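Local coordinates for protein Abbfa_003403 (Acinetobacter baumannii, PDB 4ZXH) that probably builds a peptide product as a four-domain nonribosomal peptide synthetase, with condensation, adenylation, phosphopantetheine-carrying and thioesterase domains in one chain, at residues E1113-Y1118 against A1143-R1148; E1121-Q1126 against R1151-Q1156. One frame throughout, in Å; residues are numbered along the deposited sequence.

Contact 1 (E1113-Y1118 against A1143-R1148); sequences EMATLY and AYEISR
A1115 and I1146 carry most of this buried, apolar contact between two helices. The CB of A1115 points at the facing helix and lies 3.6 Å from I1146 CG1, while the same methyl also touches the aliphatic part of E1145, with A1115 CB 3.7 Å from E1145 CG. With so small a side chain at the crossing, the backbones come close: the CA atoms of A1115 and I1146 are 5.1 Å apart, and the short helical segments pass at 8.9 Å with a crossing angle of -68°. The two helices belong to the thioesterase domain, an alpha/beta-hydrolase fold; 1138-1152 is the helix of a beta-alpha-beta crossover from strand 1131-1136 to strand 1157-1163, and its start follows what is probably the nucleophile elbow. I1146 sends CG1 past A1115 because CG1 stands anti to its own carbonyl carbon (chi1 -76°), and CD1 then ends 4.0 Å from Y1118 CB, near the plane of the tyrosine ring and at its edge. On the sheet side, F1070 of strand 1067-1070 touches both Y1118 and I1146. The Y1118 hydroxyl leads away to hydrogen-bond H1071. E1145 bends its carboxylate forward along its own helix, towards the C-terminal end, into a side-on salt bridge with R1148 NE and NH2, one nitrogen to each oxygen; Y1253 also bonds OE1, and Q1149 bonds OE2.

Contact 2 (E1121-Q1126 against R1151-Q1156); sequences EMQKMQ and RQMGQQ
Q1123 reaches out from the C-terminal part of helix 1111-1125 towards M1153 and Q1155, which lie just beyond the end of helix 1138-1152. Its CG is anti to the carbonyl carbon (chi1 -82°) and the chain runs straight on from there, carrying the amide well clear of its own backbone. Q1155 approaches from the opposite direction on a chain bent at chi2, and the two amide planes stand nearly perpendicular, 86° apart. Their nitrogens are the nearest atoms, Q1123 NE2 lying 4.2 Å from Q1155 NE2, so the two groups abut without bonding to each other. The amide of Q1155 is held by the loop that follows the first helix: OE1 accepts from G1129 N and NE2 bonds Q1128 OE1, which should fix its rotation. M1153 meets the same nitrogen of Q1123 from another direction, its SD 4.3 Å from Q1123 NE2 and its CE directed away from the glutamine. The touch is loose and peripheral, with little surface buried and the M1153 side exposed to solvent.

The backbone on the second side is shaped by the chain leaving its helix. M1153 is the first residue with non-helical backbone angles, and G1154 follows at a positive phi of 88°, its nitrogen bonding R1151 O at 2.8 Å. This turn carries the chain round to Q1155 and into strand 1157-1163. On the first segment, M1122 O accepts from both M1125 N and Q1126 N. Towards the sheet, Y1131 starts strand 1131-1136: the side chains of Q1123 and Q1155 both rest on it, its hydroxyl bonds Q1126 O, and its backbone pairs with Q1156, while M1122 packs inward against W1068 and F1070 of neighbouring strand 1067-1070.

Overall arrangement
Contacts 1 and 2 are two stations along one pair of helices, 1111-1125 and 1138-1152, with centres about 10 Å apart. Their segments alternate along the chain: 1113-1118, 1121-1126, 1143-1148, then 1151-1156. Strand 1131-1136 lies between the helices in sequence, and 1157-1163 follows the second; the two strands are neighbours in the mixed sheet of the thioesterase domain. The packing is buried and apolar at contact 1, where the helices cross. It gives way to a looser surface touch at contact 2, where helix 1138-1152 has ended and the chain turns towards its next strand. Together they join the helix preceding the probable nucleophile elbow to the one following it.

Contact 1 (E1113-Y1118 against A1143-R1148)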
ATOM      1  N   GLU A1113     -49.418  19.491  12.695  1.00 46.84           N
ATOM      2  CA  GLU A1113     -48.452  19.104  13.724  1.00 54.67           C
ATOM      3  C   GLU A1113     -47.027  19.186  13.202  1.00 50.64           C
ATOM      4  O   GLU A1113     -46.115  19.633  13.895  1.00 58.86           O
ATOM      5  CB  GLU A1113     -48.741  17.692  14.243  1.00 64.37           C
ATOM      6  CG  GLU A1113     -50.018  17.573  15.049  1.00 78.34           C
ATOM      7  CD  GLU A1113     -50.085  18.584  16.182  1.00102.15           C
ATOM      8  OE1 GLU A1113     -49.034  18.860  16.802  1.00110.49           O
ATOM      9  OE2 GLU A1113     -51.191  19.100  16.457  1.00110.89           O
ATOM     10  N   MET A1114     -46.852  18.730  11.971  1.00 48.36           N
ATOM     11  CA  MET A1114     -45.598  18.851  11.229  1.00 44.34           C
ATOM     12  C   MET A1114     -45.078  20.288  11.307  1.00 40.83           C
ATOM     13  O   MET A1114     -43.911  20.531  11.604  1.00 43.28           O
ATOM     14  CB  MET A1114     -45.834  18.432   9.772  1.00 26.77           C
ATOM     15  CG  MET A1114     -44.642  18.062   8.965  1.00 24.91           C
ATOM     16  SD  MET A1114     -45.142  17.400   7.343  1.00 30.19           S
ATOM     17  CE  MET A1114     -46.220  16.059   7.846  1.00 24.14           C
ATOM     18  N   ALA A1115     -45.977  21.235  11.059  1.00 35.32           N
ATOM     19  CA  ALA A1115     -45.631  22.645  10.986  1.00 36.00           C
ATOM     20  C   ALA A1115     -45.153  23.217  12.329  1.00 46.43           C
ATOM     21  O   ALA A1115     -44.106  23.874  12.387  1.00 46.63           O
ATOM     22  CB  ALA A1115     -46.819  23.437  10.464  1.00 34.88           C
ATOM     23  N   THR A1116     -45.926  22.981  13.391  1.00 49.09           N
ATOM     24  CA  THR A1116     -45.522  23.368  14.732  1.00 36.51           C
ATOM     25  C   THR A1116     -44.141  22.817  15.081  1.00 43.47           C
ATOM     26  O   THR A1116     -43.282  23.536  15.580  1.00 46.33           O
ATOM     27  CB  THR A1116     -46.526  22.879  15.794  1.00 47.48           C
ATOM     28  OG1 THR A1116     -47.810  23.456  15.542  1.00 46.34           O
ATOM     29  CG2 THR A1116     -46.056  23.272  17.187  1.00 41.18           C
ATOM     30  N   LEU A1117     -43.931  21.533  14.814  1.00 39.06           N
ATOM     31  CA  LEU A1117     -42.652  20.899  15.102  1.00 38.97           C
ATOM     32  C   LEU A1117     -41.505  21.587  14.370  1.00 41.94           C
ATOM     33  O   LEU A1117     -40.462  21.870  14.972  1.00 51.77           O
ATOM     34  CB  LEU A1117     -42.684  19.423  14.716  1.00 42.14           C
ATOM     35  CG  LEU A1117     -41.358  18.719  14.994  1.00 43.79           C
ATOM     36  CD1 LEU A1117     -41.157  18.693  16.496  1.00 45.39           C
ATOM     37  CD2 LEU A1117     -41.303  17.315  14.394  1.00 38.24           C
ATOM     38  N   TYR A1118     -41.704  21.848  13.075  1.00 31.99           N
ATOM     39  CA  TYR A1118     -40.664  22.465  12.243  1.00 37.80           C
ATOM     40  C   TYR A1118     -40.426  23.911  12.663  1.00 47.84           C
ATOM     41  O   TYR A1118     -39.273  24.346  12.749  1.00 47.87           O
ATOM     42  CB  TYR A1118     -41.019  22.400  10.747  1.00 27.45           C
ATOM     43  CG  TYR A1118     -41.083  20.995  10.188  1.00 33.11           C
ATOM     44  CD1 TYR A1118     -40.610  19.904  10.918  1.00 31.40           C
ATOM     45  CD2 TYR A1118     -41.614  20.754   8.934  1.00 37.45           C
ATOM     46  CE1 TYR A1118     -40.670  18.632  10.425  1.00 25.06           C
ATOM     47  CE2 TYR A1118     -41.672  19.463   8.419  1.00 29.04           C
ATOM     48  CZ  TYR A1118     -41.207  18.414   9.174  1.00 28.41           C
ATOM     49  OH  TYR A1118     -41.283  17.139   8.663  1.00 32.17           O
ATOM     50  N   ALA A1143     -45.053  24.746   3.712  1.00 23.54           N
ATOM     51  CA  ALA A1143     -44.734  26.178   3.810  1.00 24.63           C
ATOM     52  C   ALA A1143     -45.960  27.038   4.040  1.00 29.14           C
ATOM     53  O   ALA A1143     -45.923  27.993   4.818  1.00 27.99           O
ATOM     54  CB  ALA A1143     -44.027  26.648   2.570  1.00 23.72           C
ATOM     55  N   TYR A1144     -47.045  26.692   3.355  1.00 33.21           N
ATOM     56  CA  TYR A1144     -48.296  27.420   3.488  1.00 30.21           C
ATOM     57  C   TYR A1144     -48.790  27.317   4.917  1.00 32.53           C
ATOM     58  O   TYR A1144     -49.108  28.334   5.539  1.00 33.71           O
ATOM     59  CB  TYR A1144     -49.333  26.873   2.510  1.00 34.23           C
ATOM     60  CG  TYR A1144     -50.602  27.697   2.364  1.00 33.82           C
ATOM     61  CD1 TYR A1144     -50.587  28.930   1.719  1.00 37.08           C
ATOM     62  CD2 TYR A1144     -51.820  27.213   2.816  1.00 30.37           C
ATOM     63  CE1 TYR A1144     -51.744  29.673   1.559  1.00 40.01           C
ATOM     64  CE2 TYR A1144     -52.988  27.941   2.657  1.00 32.49           C
ATOM     65  CZ  TYR A1144     -52.947  29.171   2.034  1.00 42.93           C
ATOM     66  OH  TYR A1144     -54.112  29.897   1.877  1.00 44.65           O
ATOM     67  N   GLU A1145     -48.820  26.095   5.452  1.00 31.24           N
ATOM     68  CA  GLU A1145     -49.330  25.892   6.811  1.00 41.26           C
ATOM     69  C   GLU A1145     -48.391  26.497   7.865  1.00 39.89           C
ATOM     70  O   GLU A1145     -48.839  26.998   8.898  1.00 36.38           O
ATOM     71  CB  GLU A1145     -49.562  24.401   7.097  1.00 34.06           C
ATOM     72  CG  GLU A1145     -49.923  24.086   8.552  1.00 32.29           C
ATOM     73  CD  GLU A1145     -51.242  24.729   9.003  1.00 43.69           C
ATOM     74  OE1 GLU A1145     -52.082  25.082   8.137  1.00 41.46           O
ATOM     75  OE2 GLU A1145     -51.438  24.873  10.232  1.00 43.69           O
ATOM     76  N   ILE A1146     -47.091  26.462   7.601  1.00 35.87           N
ATOM     77  CA  ILE A1146     -46.147  27.110   8.499  1.00 37.56           C
ATOM     78  C   ILE A1146     -46.380  28.615   8.495  1.00 39.63           C
ATOM     79  O   ILE A1146     -46.372  29.239   9.559  1.00 43.39           O
ATOM     80  CB  ILE A1146     -44.709  26.791   8.133  1.00 31.63           C
ATOM     81  CG1 ILE A1146     -44.385  25.376   8.595  1.00 29.31           C
ATOM     82  CG2 ILE A1146     -43.768  27.736   8.812  1.00 32.64           C
ATOM     83  CD1 ILE A1146     -42.979  24.974   8.321  1.00 31.20           C
ATOM     84  N   SER A1147     -46.630  29.189   7.319  1.00 33.81           N
ATOM     85  CA  SER A1147     -46.980  30.608   7.240  1.00 42.06           C
ATOM     86  C   SER A1147     -48.228  30.915   8.041  1.00 51.21           C
ATOM     87  O   SER A1147     -48.261  31.892   8.779  1.00 62.36           O
ATOM     88  CB  SER A1147     -47.206  31.044   5.803  1.00 43.05           C
ATOM     89  OG  SER A1147     -46.098  30.714   5.001  1.00 44.50           O
ATOM     90  N   ARG A1148     -49.249  30.075   7.882  1.00 51.29           N
ATOM     91  CA  ARG A1148     -50.537  30.268   8.543  1.00 47.87           C
ATOM     92  C   ARG A1148     -50.361  30.339  10.052  1.00 50.75           C
ATOM     93  O   ARG A1148     -51.058  31.107  10.725  1.00 61.98           O
ATOM     94  CB  ARG A1148     -51.522  29.141   8.178  1.00 51.98           C
ATOM     95  CG  ARG A1148     -52.994  29.481   8.472  1.00 57.57           C
ATOM     96  CD  ARG A1148     -53.948  28.283   8.359  1.00 60.90           C
ATOM     97  NE  ARG A1148     -53.685  27.275   9.387  1.00 65.94           N
ATOM     98  CZ  ARG A1148     -54.042  27.389  10.667  1.00 71.75           C
ATOM     99  NH1 ARG A1148     -54.683  28.476  11.088  1.00 76.54           N
ATOM    100  NH2 ARG A1148     -53.753  26.416  11.531  1.00 64.93           N
TER

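Contact 2 (E1121-Q1126 against R1151-Q1156)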
ATOM      1  N   GLU A1121     -38.122  24.041  15.428  1.00 45.65           N
ATOM      2  CA  GLU A1121     -36.758  23.834  14.921  1.00 45.86           C
ATOM      3  C   GLU A1121     -36.195  25.100  14.255  1.00 45.29           C
ATOM      4  O   GLU A1121     -35.016  25.412  14.415  1.00 46.59           O
ATOM      5  CB  GLU A1121     -36.697  22.658  13.934  1.00 31.14           C
ATOM      6  CG  GLU A1121     -36.476  21.285  14.592  1.00 42.64           C
ATOM      7  CD  GLU A1121     -35.099  21.138  15.253  1.00 58.63           C
ATOM      8  OE1 GLU A1121     -34.078  21.458  14.600  1.00 64.65           O
ATOM      9  OE2 GLU A1121     -35.032  20.705  16.427  1.00 64.29           O
ATOM     10  N   MET A1122     -37.041  25.819  13.518  1.00 39.35           N
ATOM     11  CA  MET A1122     -36.633  27.044  12.843  1.00 36.71           C
ATOM     12  C   MET A1122     -36.275  28.134  13.859  1.00 45.67           C
ATOM     13  O   MET A1122     -35.273  28.838  13.718  1.00 49.68           O
ATOM     14  CB  MET A1122     -37.738  27.544  11.915  1.00 32.30           C
ATOM     15  CG  MET A1122     -38.078  26.632  10.738  1.00 30.10           C
ATOM     16  SD  MET A1122     -39.648  27.151   9.979  1.00 39.35           S
ATOM     17  CE  MET A1122     -39.262  28.828   9.472  1.00 30.74           C
ATOM     18  N   GLN A1123     -37.090  28.270  14.892  1.00 49.83           N
ATOM     19  CA  GLN A1123     -36.891  29.353  15.844  1.00 53.14           C
ATOM     20  C   GLN A1123     -35.659  29.171  16.758  1.00 54.30           C
ATOM     21  O   GLN A1123     -35.263  30.111  17.440  1.00 64.81           O
ATOM     22  CB  GLN A1123     -38.166  29.551  16.660  1.00 42.38           C
ATOM     23  CG  GLN A1123     -39.176  30.397  15.878  1.00 50.40           C
ATOM     24  CD  GLN A1123     -40.462  30.712  16.634  1.00 59.11           C
ATOM     25  OE1 GLN A1123     -40.984  29.890  17.403  1.00 60.01           O
ATOM     26  NE2 GLN A1123     -40.979  31.918  16.414  1.00 59.20           N
ATOM     27  N   LYS A1124     -35.037  27.993  16.736  1.00 47.51           N
ATOM     28  CA  LYS A1124     -33.733  27.785  17.378  1.00 46.90           C
ATOM     29  C   LYS A1124     -32.598  28.491  16.627  1.00 53.23           C
ATOM     30  O   LYS A1124     -31.626  28.933  17.234  1.00 59.85           O
ATOM     31  CB  LYS A1124     -33.400  26.292  17.481  1.00 39.90           C
ATOM     32  CG  LYS A1124     -34.209  25.532  18.502  1.00 49.62           C
ATOM     33  CD  LYS A1124     -33.932  24.041  18.440  1.00 54.24           C
ATOM     34  CE  LYS A1124     -32.523  23.706  18.901  1.00 59.79           C
ATOM     35  NZ  LYS A1124     -32.357  22.225  19.015  1.00 65.63           N
ATOM     36  N   MET A1125     -32.715  28.572  15.305  1.00 53.15           N
ATOM     37  CA  MET A1125     -31.696  29.214  14.477  1.00 49.01           C
ATOM     38  C   MET A1125     -32.116  30.629  14.080  1.00 52.11           C
ATOM     39  O   MET A1125     -31.266  31.493  13.908  1.00 53.04           O
ATOM     40  CB  MET A1125     -31.400  28.372  13.220  1.00 41.39           C
ATOM     41  CG  MET A1125     -30.764  27.029  13.522  1.00 34.06           C
ATOM     42  SD  MET A1125     -30.504  25.966  12.088  1.00 45.92           S
ATOM     43  CE  MET A1125     -28.841  26.403  11.579  1.00 62.74           C
ATOM     44  N   GLN A1126     -33.424  30.855  13.937  1.00 55.11           N
ATOM     45  CA  GLN A1126     -33.971  32.178  13.613  1.00 50.39           C
ATOM     46  C   GLN A1126     -35.200  32.501  14.486  1.00 54.10           C
ATOM     47  O   GLN A1126     -36.344  32.233  14.102  1.00 53.99           O
ATOM     48  CB  GLN A1126     -34.340  32.261  12.128  1.00 37.77           C
ATOM     49  CG  GLN A1126     -34.649  33.666  11.633  1.00 39.04           C
ATOM     50  CD  GLN A1126     -35.231  33.699  10.217  1.00 46.28           C
ATOM     51  OE1 GLN A1126     -35.268  32.686   9.507  1.00 42.55           O
ATOM     52  NE2 GLN A1126     -35.698  34.875   9.806  1.00 51.82           N
ATOM     53  N   ARG A1151     -48.210  33.702  11.345  1.00 47.69           N
ATOM     54  CA  ARG A1151     -49.187  34.779  11.528  1.00 55.01           C
ATOM     55  C   ARG A1151     -49.848  34.728  12.908  1.00 58.54           C
ATOM     56  O   ARG A1151     -49.903  35.731  13.634  1.00 52.76           O
ATOM     57  CB  ARG A1151     -50.275  34.708  10.459  1.00 68.84           C
ATOM     58  CG  ARG A1151     -49.867  35.231   9.105  1.00 80.02           C
ATOM     59  CD  ARG A1151     -50.005  36.742   9.006  1.00 87.50           C
ATOM     60  NE  ARG A1151     -49.659  37.219   7.667  1.00 88.62           N
ATOM     61  CZ  ARG A1151     -50.453  37.123   6.600  1.00 77.63           C
ATOM     62  NH1 ARG A1151     -51.663  36.573   6.702  1.00 67.65           N
ATOM     63  NH2 ARG A1151     -50.038  37.588   5.428  1.00 74.33           N
ATOM     64  N   GLN A1152     -50.356  33.548  13.255  1.00 54.28           N
ATOM     65  CA  GLN A1152     -51.037  33.350  14.526  1.00 65.35           C
ATOM     66  C   GLN A1152     -50.187  33.745  15.730  1.00 59.63           C
ATOM     67  O   GLN A1152     -50.724  34.108  16.768  1.00 67.48           O
ATOM     68  CB  GLN A1152     -51.489  31.893  14.666  1.00 74.32           C
ATOM     69  CG  GLN A1152     -52.651  31.538  13.759  1.00 82.26           C
ATOM     70  CD  GLN A1152     -53.790  32.538  13.880  1.00 89.90           C
ATOM     71  OE1 GLN A1152     -53.961  33.408  13.022  1.00 89.28           O
ATOM     72  NE2 GLN A1152     -54.563  32.431  14.960  1.00 92.20           N
ATOM     73  N   MET A1153     -48.868  33.673  15.600  1.00 53.86           N
ATOM     74  CA  MET A1153     -48.008  34.026  16.714  1.00 53.84           C
ATOM     75  C   MET A1153     -47.330  35.384  16.478  1.00 60.99           C
ATOM     76  O   MET A1153     -46.397  35.760  17.194  1.00 60.50           O
ATOM     77  CB  MET A1153     -46.979  32.911  16.983  1.00 51.89           C
ATOM     78  CG  MET A1153     -46.303  32.298  15.768  1.00 56.30           C
ATOM     79  SD  MET A1153     -45.159  30.936  16.172  1.00 61.06           S
ATOM     80  CE  MET A1153     -46.183  29.489  15.879  1.00 59.26           C
ATOM     81  N   GLY A1154     -47.818  36.124  15.482  1.00 66.19           N
ATOM     82  CA  GLY A1154     -47.378  37.491  15.254  1.00 56.38           C
ATOM     83  C   GLY A1154     -46.155  37.676  14.371  1.00 67.76           C
ATOM     84  O   GLY A1154     -45.738  38.801  14.115  1.00 71.95           O
ATOM     85  N   GLN A1155     -45.566  36.582  13.910  1.00 59.50           N
ATOM     86  CA  GLN A1155     -44.431  36.667  12.998  1.00 58.56           C
ATOM     87  C   GLN A1155     -44.871  37.043  11.586  1.00 54.79           C
ATOM     88  O   GLN A1155     -45.943  36.641  11.140  1.00 52.66           O
ATOM     89  CB  GLN A1155     -43.670  35.342  12.967  1.00 57.00           C
ATOM     90  CG  GLN A1155     -43.064  34.963  14.304  1.00 58.80           C
ATOM     91  CD  GLN A1155     -42.089  36.007  14.808  1.00 55.95           C
ATOM     92  OE1 GLN A1155     -41.544  36.797  14.025  1.00 51.46           O
ATOM     93  NE2 GLN A1155     -41.853  36.013  16.117  1.00 51.90           N
ATOM     94  N   GLN A1156     -44.055  37.814  10.875  1.00 52.65           N
ATOM     95  CA  GLN A1156     -44.416  38.133   9.502  1.00 54.00           C
ATOM     96  C   GLN A1156     -43.696  37.218   8.510  1.00 49.95           C
ATOM     97  O   GLN A1156     -42.643  36.649   8.800  1.00 43.65           O
ATOM     98  CB  GLN A1156     -44.148  39.612   9.174  1.00 58.08           C
ATOM     99  CG  GLN A1156     -45.436  40.470   9.012  1.00 85.96           C
ATOM    100  CD  GLN A1156     -46.505  39.865   8.057  1.00107.91           C
ATOM    101  OE1 GLN A1156     -46.215  39.009   7.210  1.00 99.06           O
ATOM    102  NE2 GLN A1156     -47.748  40.324   8.208  1.00106.28           N
TER